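Local coordinates for cysteine synthase 3 (Entamoeba histolytica, PDB 6KR5), which catalyses the pyridoxal-5'-phosphate-dependent formation of L-cysteine from O-acetyl-L-serine and sulfide, as O-acetylserine sulfhydrylases do, at residues 73-78 / 100-105; 251-256 / 292-297; 263-268 / 283-288; 267-270 / 274-277. All blocks are in the same frame, centred on the assembly; numbering follows the deposited sequence.

Contact 1: residues 73-78 / 100-105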
loop_
_atom_site.group_PDB
_atom_site.type_symbol
_atom_site.label_atom_id
_atom_site.label_comp_id
_atom_site.label_asym_id
_atom_site.label_seq_id
_atom_site.Cartn_x
_atom_site.Cartn_y
_atom_site.Cartn_z
ATOM N N GLY B 73 26.666 14.483 9.008
ATOM C CA GLY B 73 26.659 15.798 9.613
ATOM C C GLY B 73 26.155 16.905 8.718
ATOM O O GLY B 73 26.216 18.075 9.109
ATOM N N ARG B 74 25.649 16.580 7.527
ATOM C CA ARG B 74 25.082 17.603 6.664
ATOM C C ARG B 74 23.705 18.044 7.124
ATOM O O ARG B 74 23.270 19.149 6.773
ATOM C CB ARG B 74 25.018 17.107 5.222
ATOM C CG ARG B 74 26.371 17.144 4.534
ATOM C CD ARG B 74 26.297 16.588 3.121
ATOM N NE ARG B 74 26.174 15.136 3.118
ATOM C CZ ARG B 74 25.159 14.473 2.572
ATOM N NH1 ARG B 74 24.176 15.124 1.969
ATOM N NH2 ARG B 74 25.138 13.157 2.622
ATOM N N LEU B 75 23.020 17.198 7.887
ATOM C CA LEU B 75 21.771 17.532 8.555
ATOM C C LEU B 75 22.018 17.407 10.049
ATOM O O LEU B 75 22.444 16.346 10.519
ATOM C CB LEU B 75 20.648 16.595 8.092
ATOM C CG LEU B 75 19.213 16.889 8.520
ATOM C CD1 LEU B 75 18.780 18.302 8.168
ATOM C CD2 LEU B 75 18.268 15.864 7.890
ATOM N N LYS B 76 21.801 18.499 10.781
ATOM C CA LYS B 76 22.064 18.593 12.207
ATOM C C LYS B 76 20.846 19.159 12.916
ATOM O O LYS B 76 20.057 19.888 12.309
ATOM C CB LYS B 76 23.282 19.494 12.488
ATOM C CG LYS B 76 24.619 18.771 12.382
ATOM C CD LYS B 76 25.791 19.740 12.259
ATOM C CE LYS B 76 25.663 20.630 11.031
ATOM N NZ LYS B 76 27.003 20.982 10.467
ATOM N N PRO B 77 20.664 18.840 14.198
ATOM C CA PRO B 77 19.527 19.395 14.940
ATOM C C PRO B 77 19.449 20.910 14.803
ATOM O O PRO B 77 20.463 21.615 14.816
ATOM C CB PRO B 77 19.809 18.965 16.382
ATOM C CG PRO B 77 20.585 17.699 16.234
ATOM C CD PRO B 77 21.432 17.873 15.002
ATOM N N GLY B 78 18.224 21.402 14.640
ATOM C CA GLY B 78 17.977 22.786 14.326
ATOM C C GLY B 78 17.740 23.049 12.855
ATOM O O GLY B 78 17.098 24.052 12.511
ATOM N N PHE B 100 12.777 10.434 12.018
ATOM C CA PHE B 100 14.062 10.962 12.467
ATOM C C PHE B 100 13.912 12.226 13.297
ATOM O O PHE B 100 14.883 12.640 13.944
ATOM C CB PHE B 100 14.976 11.261 11.275
ATOM C CG PHE B 100 15.619 10.046 10.679
ATOM C CD1 PHE B 100 16.510 9.284 11.419
ATOM C CD2 PHE B 100 15.362 9.679 9.368
ATOM C CE1 PHE B 100 17.114 8.154 10.867
ATOM C CE2 PHE B 100 15.967 8.553 8.805
ATOM C CZ PHE B 100 16.842 7.793 9.553
ATOM N N GLY B 101 12.745 12.860 13.274
ATOM C CA GLY B 101 12.512 14.041 14.087
ATOM C C GLY B 101 12.995 15.342 13.490
ATOM O O GLY B 101 13.421 16.233 14.233
ATOM N N TYR B 102 12.943 15.488 12.166
ATOM C CA TYR B 102 13.337 16.728 11.522
ATOM C C TYR B 102 12.154 17.366 10.811
ATOM O O TYR B 102 11.352 16.659 10.198
ATOM C CB TYR B 102 14.447 16.495 10.493
ATOM C CG TYR B 102 15.806 16.368 11.110
ATOM C CD1 TYR B 102 16.241 15.151 11.618
ATOM C CD2 TYR B 102 16.656 17.473 11.206
ATOM C CE1 TYR B 102 17.482 15.030 12.187
ATOM C CE2 TYR B 102 17.894 17.356 11.780
ATOM C CZ TYR B 102 18.298 16.135 12.268
ATOM O OH TYR B 102 19.540 16.016 12.839
ATOM N N PRO B 103 12.024 18.687 10.854
ATOM C CA PRO B 103 10.975 19.334 10.058
ATOM C C PRO B 103 11.243 19.140 8.573
ATOM O O PRO B 103 12.398 19.117 8.130
ATOM C CB PRO B 103 11.074 20.811 10.461
ATOM C CG PRO B 103 11.769 20.798 11.797
ATOM C CD PRO B 103 12.734 19.640 11.726
ATOM N N VAL B 104 10.167 18.984 7.805
ATOM C CA VAL B 104 10.240 18.840 6.355
ATOM C C VAL B 104 9.388 19.933 5.717
ATOM O O VAL B 104 8.186 20.045 6.003
ATOM C CB VAL B 104 9.781 17.445 5.895
ATOM C CG1 VAL B 104 9.826 17.344 4.376
ATOM C CG2 VAL B 104 10.644 16.358 6.532
ATOM N N ASN B 105 10.008 20.741 4.858
ATOM C CA ASN B 105 9.323 21.766 4.083
ATOM C C ASN B 105 9.198 21.303 2.636
ATOM O O ASN B 105 10.202 20.977 2.007
ATOM C CB ASN B 105 10.090 23.090 4.138
ATOM C CG ASN B 105 10.289 23.587 5.553
ATOM O OD1 ASN B 105 9.402 24.215 6.131
ATOM N ND2 ASN B 105 11.457 23.300 6.123
#
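Pro-77 and Tyr-102 mark the nearest backbone approach, their CA atoms 7.6 Å apart; the loop after helix 58-72 and the turn before strand 104-109 share no hydrogen bond, and the Tyr-102 side chain does the touching. Its phenol spans the gap. Leu-75 lies over one face of the ring: its CG stands 3.9 Å from the ring centroid, 25° off the normal, in a CH-pi contact displaced toward the CE2 rim, where CG comes within 3.5 Å of CE2. Both methyls follow over the CD2 side. This placement depends on a chi1 of -172°, which turns CG of Leu-75 away from its own backbone N and out across the ring. At the ring's edge, Lys-76 O sits 3.4 Å from Tyr-102 CE2, near the ring plane. Beyond it the hydroxyl reaches Pro-77, with OH 3.4 Å from CD; the proline N has no hydrogen to offer. Ile-70 and Ile-81 also touch the tyrosine, joining it to helix 58-72 and strand 80-84 of the four-stranded parallel sheet. Cohesion here is thus apolar and CH-pi in kind, set by the fit of leucine on a ring face while the hydroxyl end lies against exposed proline.

Contact 2: residues 251-256 / 292-297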
loop_
_atom_site.group_PDB
_atom_site.type_symbol
_atom_site.label_atom_id
_atom_site.label_comp_id
_atom_site.label_asym_id
_atom_site.label_seq_id
_atom_site.Cartn_x
_atom_site.Cartn_y
_atom_site.Cartn_z
ATOM N N VAL B 251 23.353 2.904 -19.363
ATOM C CA VAL B 251 22.098 2.526 -20.006
ATOM C C VAL B 251 22.387 1.932 -21.377
ATOM O O VAL B 251 23.119 2.525 -22.179
ATOM C CB VAL B 251 21.162 3.738 -20.120
ATOM C CG1 VAL B 251 19.900 3.381 -20.887
ATOM C CG2 VAL B 251 20.841 4.285 -18.729
ATOM N N ASP B 252 21.792 0.777 -21.659
ATOM C CA ASP B 252 22.011 0.086 -22.921
ATOM C C ASP B 252 20.950 0.372 -23.971
ATOM O O ASP B 252 21.229 0.234 -25.170
ATOM C CB ASP B 252 22.071 -1.420 -22.674
ATOM C CG ASP B 252 23.211 -1.789 -21.783
ATOM O OD1 ASP B 252 24.359 -1.486 -22.170
ATOM O OD2 ASP B 252 22.965 -2.326 -20.681
ATOM N N GLU B 253 19.752 0.767 -23.559
ATOM C CA GLU B 253 18.654 1.004 -24.486
ATOM C C GLU B 253 17.686 1.972 -23.828
ATOM O O GLU B 253 17.420 1.863 -22.626
ATOM C CB GLU B 253 17.936 -0.304 -24.849
ATOM C CG GLU B 253 16.678 -0.131 -25.695
ATOM C CD GLU B 253 15.861 -1.408 -25.800
ATOM O OE1 GLU B 253 16.107 -2.341 -25.002
ATOM O OE2 GLU B 253 14.969 -1.477 -26.673
ATOM N N ILE B 254 17.184 2.921 -24.610
ATOM C CA ILE B 254 16.107 3.808 -24.180
ATOM C C ILE B 254 14.857 3.435 -24.963
ATOM O O ILE B 254 14.860 3.458 -26.199
ATOM C CB ILE B 254 16.460 5.285 -24.398
ATOM C CG1 ILE B 254 17.778 5.630 -23.697
ATOM C CG2 ILE B 254 15.316 6.173 -23.917
ATOM C CD1 ILE B 254 18.506 6.829 -24.295
ATOM N N THR B 255 13.778 3.108 -24.253
ATOM C CA THR B 255 12.525 2.749 -24.907
ATOM C C THR B 255 11.472 3.800 -24.604
ATOM O O THR B 255 11.034 3.911 -23.449
ATOM C CB THR B 255 12.048 1.373 -24.450
ATOM O OG1 THR B 255 13.037 0.396 -24.802
ATOM C CG2 THR B 255 10.727 1.010 -25.125
ATOM N N PRO B 256 11.064 4.602 -25.582
ATOM C CA PRO B 256 9.975 5.554 -25.357
ATOM C C PRO B 256 8.635 4.842 -25.366
ATOM O O PRO B 256 8.412 3.905 -26.139
ATOM C CB PRO B 256 10.097 6.512 -26.548
ATOM C CG PRO B 256 10.666 5.658 -27.637
ATOM C CD PRO B 256 11.599 4.680 -26.955
ATOM N N ALA B 292 10.570 -8.460 -24.094
ATOM C CA ALA B 292 10.343 -9.898 -24.048
ATOM C C ALA B 292 9.942 -10.478 -25.398
ATOM O O ALA B 292 9.948 -11.704 -25.554
ATOM C CB ALA B 292 9.264 -10.215 -23.004
ATOM N N GLY B 293 9.582 -9.639 -26.361
ATOM C CA GLY B 293 9.240 -10.093 -27.691
ATOM C C GLY B 293 10.386 -10.148 -28.675
ATOM O O GLY B 293 10.190 -10.615 -29.803
ATOM N N LYS B 294 11.575 -9.692 -28.295
ATOM C CA LYS B 294 12.714 -9.680 -29.205
ATOM C C LYS B 294 13.355 -11.056 -29.261
ATOM O O LYS B 294 13.459 -11.748 -28.246
ATOM C CB LYS B 294 13.737 -8.637 -28.764
ATOM C CG LYS B 294 13.162 -7.228 -28.711
ATOM C CD LYS B 294 14.187 -6.209 -28.256
ATOM C CE LYS B 294 13.591 -4.815 -28.273
ATOM N NZ LYS B 294 14.507 -3.812 -27.681
ATOM N N VAL B 295 13.780 -11.455 -30.464
ATOM C CA VAL B 295 14.226 -12.830 -30.650
ATOM C C VAL B 295 15.473 -13.115 -29.825
ATOM O O VAL B 295 15.624 -14.217 -29.282
ATOM C CB VAL B 295 14.452 -13.129 -32.145
ATOM C CG1 VAL B 295 14.951 -14.553 -32.326
ATOM C CG2 VAL B 295 13.168 -12.918 -32.923
ATOM N N GLU B 296 16.363 -12.131 -29.667
ATOM C CA GLU B 296 17.584 -12.387 -28.914
ATOM C C GLU B 296 17.339 -12.498 -27.414
ATOM O O GLU B 296 18.273 -12.834 -26.674
ATOM C CB GLU B 296 18.622 -11.298 -29.201
ATOM C CG GLU B 296 18.331 -9.958 -28.549
ATOM C CD GLU B 296 17.460 -9.062 -29.408
ATOM O OE1 GLU B 296 16.858 -9.566 -30.379
ATOM O OE2 GLU B 296 17.391 -7.844 -29.117
ATOM N N ASN B 297 16.118 -12.244 -26.948
ATOM C CA ASN B 297 15.824 -12.257 -25.524
ATOM C C ASN B 297 15.062 -13.498 -25.083
ATOM O O ASN B 297 14.689 -13.591 -23.910
ATOM C CB ASN B 297 15.046 -10.993 -25.133
ATOM C CG ASN B 297 15.911 -9.753 -25.151
ATOM O OD1 ASN B 297 17.132 -9.833 -25.031
ATOM N ND2 ASN B 297 15.281 -8.594 -25.295
#
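The carboxylate of Glu-253 is the flat group here, and the ammonium of Lys-294 meets one of its oxygens instead of lying over a face. NZ of Lys-294 is 2.6 Å from OE2 of Glu-253 but 3.4 Å from OE1, and stands about 1.2 Å out of the carboxylate plane, so the approach is tilted. The angle CD-OE2-NZ is about 117°, with NZ displaced to the side on which OE1 lies. At the lysine end the angle CE-NZ-OE2 opens to about 151°, far from tetrahedral, which fits a salt bridge without a well-aligned N-H. The two side chains arrive from opposite directions. Lys-294 is fully extended beyond CG, its last three torsions all near 180°, and Glu-253 is extended as well; together they bridge backbones whose CA atoms are 13.1 Å apart. The ion pair is part of a larger network: Glu-253 OE1 also binds Lys-212, and Lys-294 NZ also binds Glu-291. The two lysines would be expected to offset the proximity of the two glutamates. The bridge joins the outermost strand 253-257 of the six-stranded mixed sheet to the loop leading from helix 279-292 into strand 301-306, a surface link between a sheet edge and a helix-to-strand connection in the larger alpha/beta domain of a fold-type II pyridoxal-phosphate enzyme.

Contact 3: residues 263-268 / 283-288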
loop_
_atom_site.group_PDB
_atom_site.type_symbol
_atom_site.label_atom_id
_atom_site.label_comp_id
_atom_site.label_asym_id
_atom_site.label_seq_id
_atom_site.Cartn_x
_atom_site.Cartn_y
_atom_site.Cartn_z
ATOM N N TRP B 263 -1.027 4.065 -19.936
ATOM C CA TRP B 263 -2.272 3.955 -19.187
ATOM C C TRP B 263 -3.008 2.672 -19.539
ATOM O O TRP B 263 -3.515 1.974 -18.656
ATOM C CB TRP B 263 -3.174 5.143 -19.469
ATOM C CG TRP B 263 -2.642 6.450 -19.043
ATOM C CD1 TRP B 263 -1.614 6.693 -18.168
ATOM C CD2 TRP B 263 -3.125 7.724 -19.466
ATOM N NE1 TRP B 263 -1.430 8.057 -18.032
ATOM C CE2 TRP B 263 -2.346 8.706 -18.818
ATOM C CE3 TRP B 263 -4.133 8.131 -20.348
ATOM C CZ2 TRP B 263 -2.561 10.067 -19.006
ATOM C CZ3 TRP B 263 -4.339 9.482 -20.541
ATOM C CH2 TRP B 263 -3.553 10.433 -19.876
ATOM N N LYS B 264 -3.109 2.370 -20.841
ATOM C CA LYS B 264 -3.773 1.143 -21.266
ATOM C C LYS B 264 -3.070 -0.089 -20.698
ATOM O O LYS B 264 -3.726 -1.024 -20.225
ATOM C CB LYS B 264 -3.827 1.086 -22.793
ATOM C CG LYS B 264 -4.584 -0.125 -23.319
ATOM C CD LYS B 264 -5.101 0.099 -24.740
ATOM C CE LYS B 264 -3.975 0.135 -25.740
ATOM N NZ LYS B 264 -4.429 0.477 -27.125
ATOM N N MET B 265 -1.731 -0.099 -20.721
ATOM C CA MET B 265 -0.994 -1.204 -20.114
ATOM C C MET B 265 -1.325 -1.352 -18.631
ATOM O O MET B 265 -1.532 -2.472 -18.144
ATOM C CB MET B 265 0.509 -1.006 -20.299
ATOM C CG MET B 265 1.313 -2.217 -19.863
ATOM S SD MET B 265 1.350 -3.492 -21.157
ATOM C CE MET B 265 0.297 -4.745 -20.440
ATOM N N ALA B 266 -1.370 -0.237 -17.893
ATOM C CA ALA B 266 -1.665 -0.311 -16.464
ATOM C C ALA B 266 -3.038 -0.914 -16.217
ATOM O O ALA B 266 -3.210 -1.725 -15.302
ATOM C CB ALA B 266 -1.571 1.079 -15.839
ATOM N N ARG B 267 -4.026 -0.535 -17.029
ATOM C CA ARG B 267 -5.358 -1.114 -16.884
ATOM C C ARG B 267 -5.348 -2.604 -17.177
ATOM O O ARG B 267 -6.070 -3.375 -16.533
ATOM C CB ARG B 267 -6.348 -0.410 -17.808
ATOM C CG ARG B 267 -6.702 0.992 -17.349
ATOM C CD ARG B 267 -7.871 1.555 -18.141
ATOM N NE ARG B 267 -7.512 1.886 -19.521
ATOM C CZ ARG B 267 -7.017 3.056 -19.911
ATOM N NH1 ARG B 267 -6.812 4.025 -19.025
ATOM N NH2 ARG B 267 -6.745 3.259 -21.190
ATOM N N ALA B 268 -4.555 -3.030 -18.162
ATOM C CA ALA B 268 -4.508 -4.452 -18.504
ATOM C C ALA B 268 -3.838 -5.268 -17.405
ATOM O O ALA B 268 -4.256 -6.395 -17.115
ATOM C CB ALA B 268 -3.780 -4.644 -19.832
ATOM N N ALA B 283 4.050 2.070 -18.108
ATOM C CA ALA B 283 5.070 2.363 -19.110
ATOM C C ALA B 283 6.193 1.347 -19.034
ATOM O O ALA B 283 6.601 0.777 -20.052
ATOM C CB ALA B 283 5.603 3.783 -18.930
ATOM N N ALA B 284 6.696 1.097 -17.819
ATOM C CA ALA B 284 7.774 0.133 -17.644
ATOM C C ALA B 284 7.356 -1.257 -18.102
ATOM O O ALA B 284 8.123 -1.941 -18.786
ATOM C CB ALA B 284 8.231 0.102 -16.186
ATOM N N ILE B 285 6.141 -1.691 -17.743
ATOM C CA ILE B 285 5.712 -3.039 -18.119
ATOM C C ILE B 285 5.613 -3.161 -19.632
ATOM O O ILE B 285 6.076 -4.147 -20.214
ATOM C CB ILE B 285 4.390 -3.410 -17.425
ATOM C CG1 ILE B 285 4.672 -3.710 -15.954
ATOM C CG2 ILE B 285 3.752 -4.645 -18.099
ATOM C CD1 ILE B 285 3.446 -3.883 -15.079
ATOM N N LEU B 286 5.045 -2.153 -20.301
ATOM C CA LEU B 286 4.938 -2.247 -21.758
ATOM C C LEU B 286 6.317 -2.304 -22.404
ATOM O O LEU B 286 6.549 -3.113 -23.312
ATOM C CB LEU B 286 4.122 -1.081 -22.312
ATOM C CG LEU B 286 3.990 -1.058 -23.837
ATOM C CD1 LEU B 286 3.434 -2.380 -24.345
ATOM C CD2 LEU B 286 3.100 0.086 -24.259
ATOM N N ALA B 287 7.257 -1.474 -21.937
ATOM C CA ALA B 287 8.620 -1.562 -22.452
ATOM C C ALA B 287 9.207 -2.943 -22.198
ATOM O O ALA B 287 9.933 -3.482 -23.042
ATOM C CB ALA B 287 9.506 -0.490 -21.817
ATOM N N GLY B 288 8.898 -3.532 -21.043
ATOM C CA GLY B 288 9.434 -4.845 -20.729
ATOM C C GLY B 288 8.817 -5.943 -21.578
ATOM O O GLY B 288 9.493 -6.915 -21.929
#
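Between segments 263-268 and 283-288 the touching is all Met-265 against Ile-285 and Leu-286, and it is apolar. The methionine side chain crosses that of Ile-285 at about a right angle, its CG 3.9 Å from CG2 of the isoleucine. Its terminal methyl stays near the same branch, Met-265 CE lying 4.2 Å from Ile-285 CG2. The thioether makes the second set of contacts: Met-265 SD rests 3.9 Å from Leu-286 CB. The same sulfur, Met-265 SD, is 3.8 Å from Leu-286 CA and 4.0 Å from Leu-286 CD1. A chi1 of -172° carries Met-265 CG toward the neighbouring helix, and the bend at chi2, 82°, then lays the sulfur along Leu-286 while CE folds back toward Ile-285. The methionine also reaches the backbone of the other helix, Met-265 CG being 3.8 Å from Leu-286 N; the CA atoms of these two residues are 6.2 Å apart, a close approach for packed helices. Helices 259-273 and 279-292 run in the same general sense, so the short loop between them has to return along the first helix, and the pair packs beside the edge strand 253-257 of the large sheet in this fold-type II pyridoxal-phosphate enzyme. Ala-283, Leu-286 and Ala-287 touch Ile-257 of that strand. Leu-334 of the C-terminal helix 327-335 rests on both Met-265 and Leu-286.

Contact 4: residues 267-270 / 274-277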
loop_
_atom_site.group_PDB
_atom_site.type_symbol
_atom_site.label_atom_id
_atom_site.label_comp_id
_atom_site.label_asym_id
_atom_site.label_seq_id
_atom_site.Cartn_x
_atom_site.Cartn_y
_atom_site.Cartn_z
ATOM N N ARG B 267 -4.026 -0.535 -17.029
ATOM C CA ARG B 267 -5.358 -1.114 -16.884
ATOM C C ARG B 267 -5.348 -2.604 -17.177
ATOM O O ARG B 267 -6.070 -3.375 -16.533
ATOM C CB ARG B 267 -6.348 -0.410 -17.808
ATOM C CG ARG B 267 -6.702 0.992 -17.349
ATOM C CD ARG B 267 -7.871 1.555 -18.141
ATOM N NE ARG B 267 -7.512 1.886 -19.521
ATOM C CZ ARG B 267 -7.017 3.056 -19.911
ATOM N NH1 ARG B 267 -6.812 4.025 -19.025
ATOM N NH2 ARG B 267 -6.745 3.259 -21.190
ATOM N N ALA B 268 -4.555 -3.030 -18.162
ATOM C CA ALA B 268 -4.508 -4.452 -18.504
ATOM C C ALA B 268 -3.838 -5.268 -17.405
ATOM O O ALA B 268 -4.256 -6.395 -17.115
ATOM C CB ALA B 268 -3.780 -4.644 -19.832
ATOM N N VAL B 269 -2.803 -4.712 -16.774
ATOM C CA VAL B 269 -2.091 -5.436 -15.727
ATOM C C VAL B 269 -3.005 -5.693 -14.535
ATOM O O VAL B 269 -3.015 -6.793 -13.973
ATOM C CB VAL B 269 -0.829 -4.651 -15.330
ATOM C CG1 VAL B 269 -0.184 -5.256 -14.091
ATOM C CG2 VAL B 269 0.138 -4.658 -16.499
ATOM N N VAL B 270 -3.794 -4.696 -14.127
ATOM C CA VAL B 270 -4.659 -4.947 -12.981
ATOM C C VAL B 270 -5.788 -5.907 -13.364
ATOM O O VAL B 270 -6.149 -6.786 -12.571
ATOM C CB VAL B 270 -5.161 -3.622 -12.359
ATOM C CG1 VAL B 270 -5.972 -2.824 -13.326
ATOM C CG2 VAL B 270 -5.950 -3.883 -11.062
ATOM N N GLY B 274 -4.083 -8.847 -11.854
ATOM C CA GLY B 274 -4.495 -8.504 -10.511
ATOM C C GLY B 274 -3.523 -7.650 -9.732
ATOM O O GLY B 274 -3.579 -7.639 -8.500
ATOM N N ILE B 275 -2.641 -6.927 -10.414
ATOM C CA ILE B 275 -1.661 -6.051 -9.784
ATOM C C ILE B 275 -2.038 -4.623 -10.145
ATOM O O ILE B 275 -2.040 -4.259 -11.323
ATOM C CB ILE B 275 -0.238 -6.383 -10.251
ATOM C CG1 ILE B 275 0.165 -7.782 -9.789
ATOM C CG2 ILE B 275 0.733 -5.337 -9.762
ATOM C CD1 ILE B 275 1.381 -8.316 -10.510
ATOM N N MET B 276 -2.376 -3.814 -9.138
ATOM C CA MET B 276 -2.843 -2.447 -9.381
ATOM C C MET B 276 -1.654 -1.508 -9.287
ATOM O O MET B 276 -1.369 -0.938 -8.238
ATOM C CB MET B 276 -3.939 -2.047 -8.403
ATOM C CG MET B 276 -4.594 -0.731 -8.795
ATOM S SD MET B 276 -5.968 -0.341 -7.688
ATOM C CE MET B 276 -6.687 1.098 -8.460
ATOM N N CYS B 277 -0.961 -1.344 -10.405
ATOM C CA CYS B 277 0.254 -0.546 -10.472
ATOM C C CYS B 277 -0.030 0.834 -11.061
ATOM O O CYS B 277 -1.040 1.058 -11.726
ATOM C CB CYS B 277 1.289 -1.269 -11.334
ATOM S SG CYS B 277 0.783 -1.538 -13.084
#
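Val-270 meets Met-276 through CG2, which a chi1 of 61° sets opposite the backbone N while CG1 takes the crowded position between N and the carbonyl carbon. CG2 of Val-270 lies 3.8 Å from CB of Met-276, the two side chains side by side and pointing the same way. In Val-269 chi1 is 171°, which puts CG1 opposite the backbone N; this CG1 touches CB of Ile-275 and SG of Cys-277, each at 4.0 Å. The same methyl lies 3.5 Å from the carbonyl O of Ile-275. The contact is the C-terminal end of helix 259-273 and the chain folding back on it: Gly-274, the first residue to leave helical angles, has positive phi, and its N gives a weak hydrogen bond to O of Val-270, 3.0 Å long with an angle of 126° at the hydrogen. From there the return brings Ile-275 O to 3.2 Å from CA of Val-270 in a CA-H...O contact. Gly-310 holds the backbone of Met-276 by hydrogen bonding. Part of this packing belongs to the dimer interface, where Val-270 touches Phe-123, Ile-275 touches Ile-17 and Met-276 touches Met-54, all three partners on the second subunit.

Contacts 2 and 3 lie along the large sheet, with contact 4 behind contact 3, whereas contact 1 lies across the chain's centre beside the smaller parallel sheet. The centres of contacts 1 and 2 are about 42 Å apart. From contact 1 to contact 3, and likewise to contact 4, the centres are about 38 Å apart. Contacts 3 and 4 share Arg-267 and Ala-268 and touch directly: Ile-285 CD1 packs 3.7 Å from Val-269 CG2. Contact 2 reaches contact 3 where Thr-255 CG2 meets Ala-287 CB at 3.8 Å, and the loop it closes contains both others. Bound pyridoxal-5'-phosphate is about 9 Å from the side chain of Cys-277 and about 12 Å from that of Ile-285.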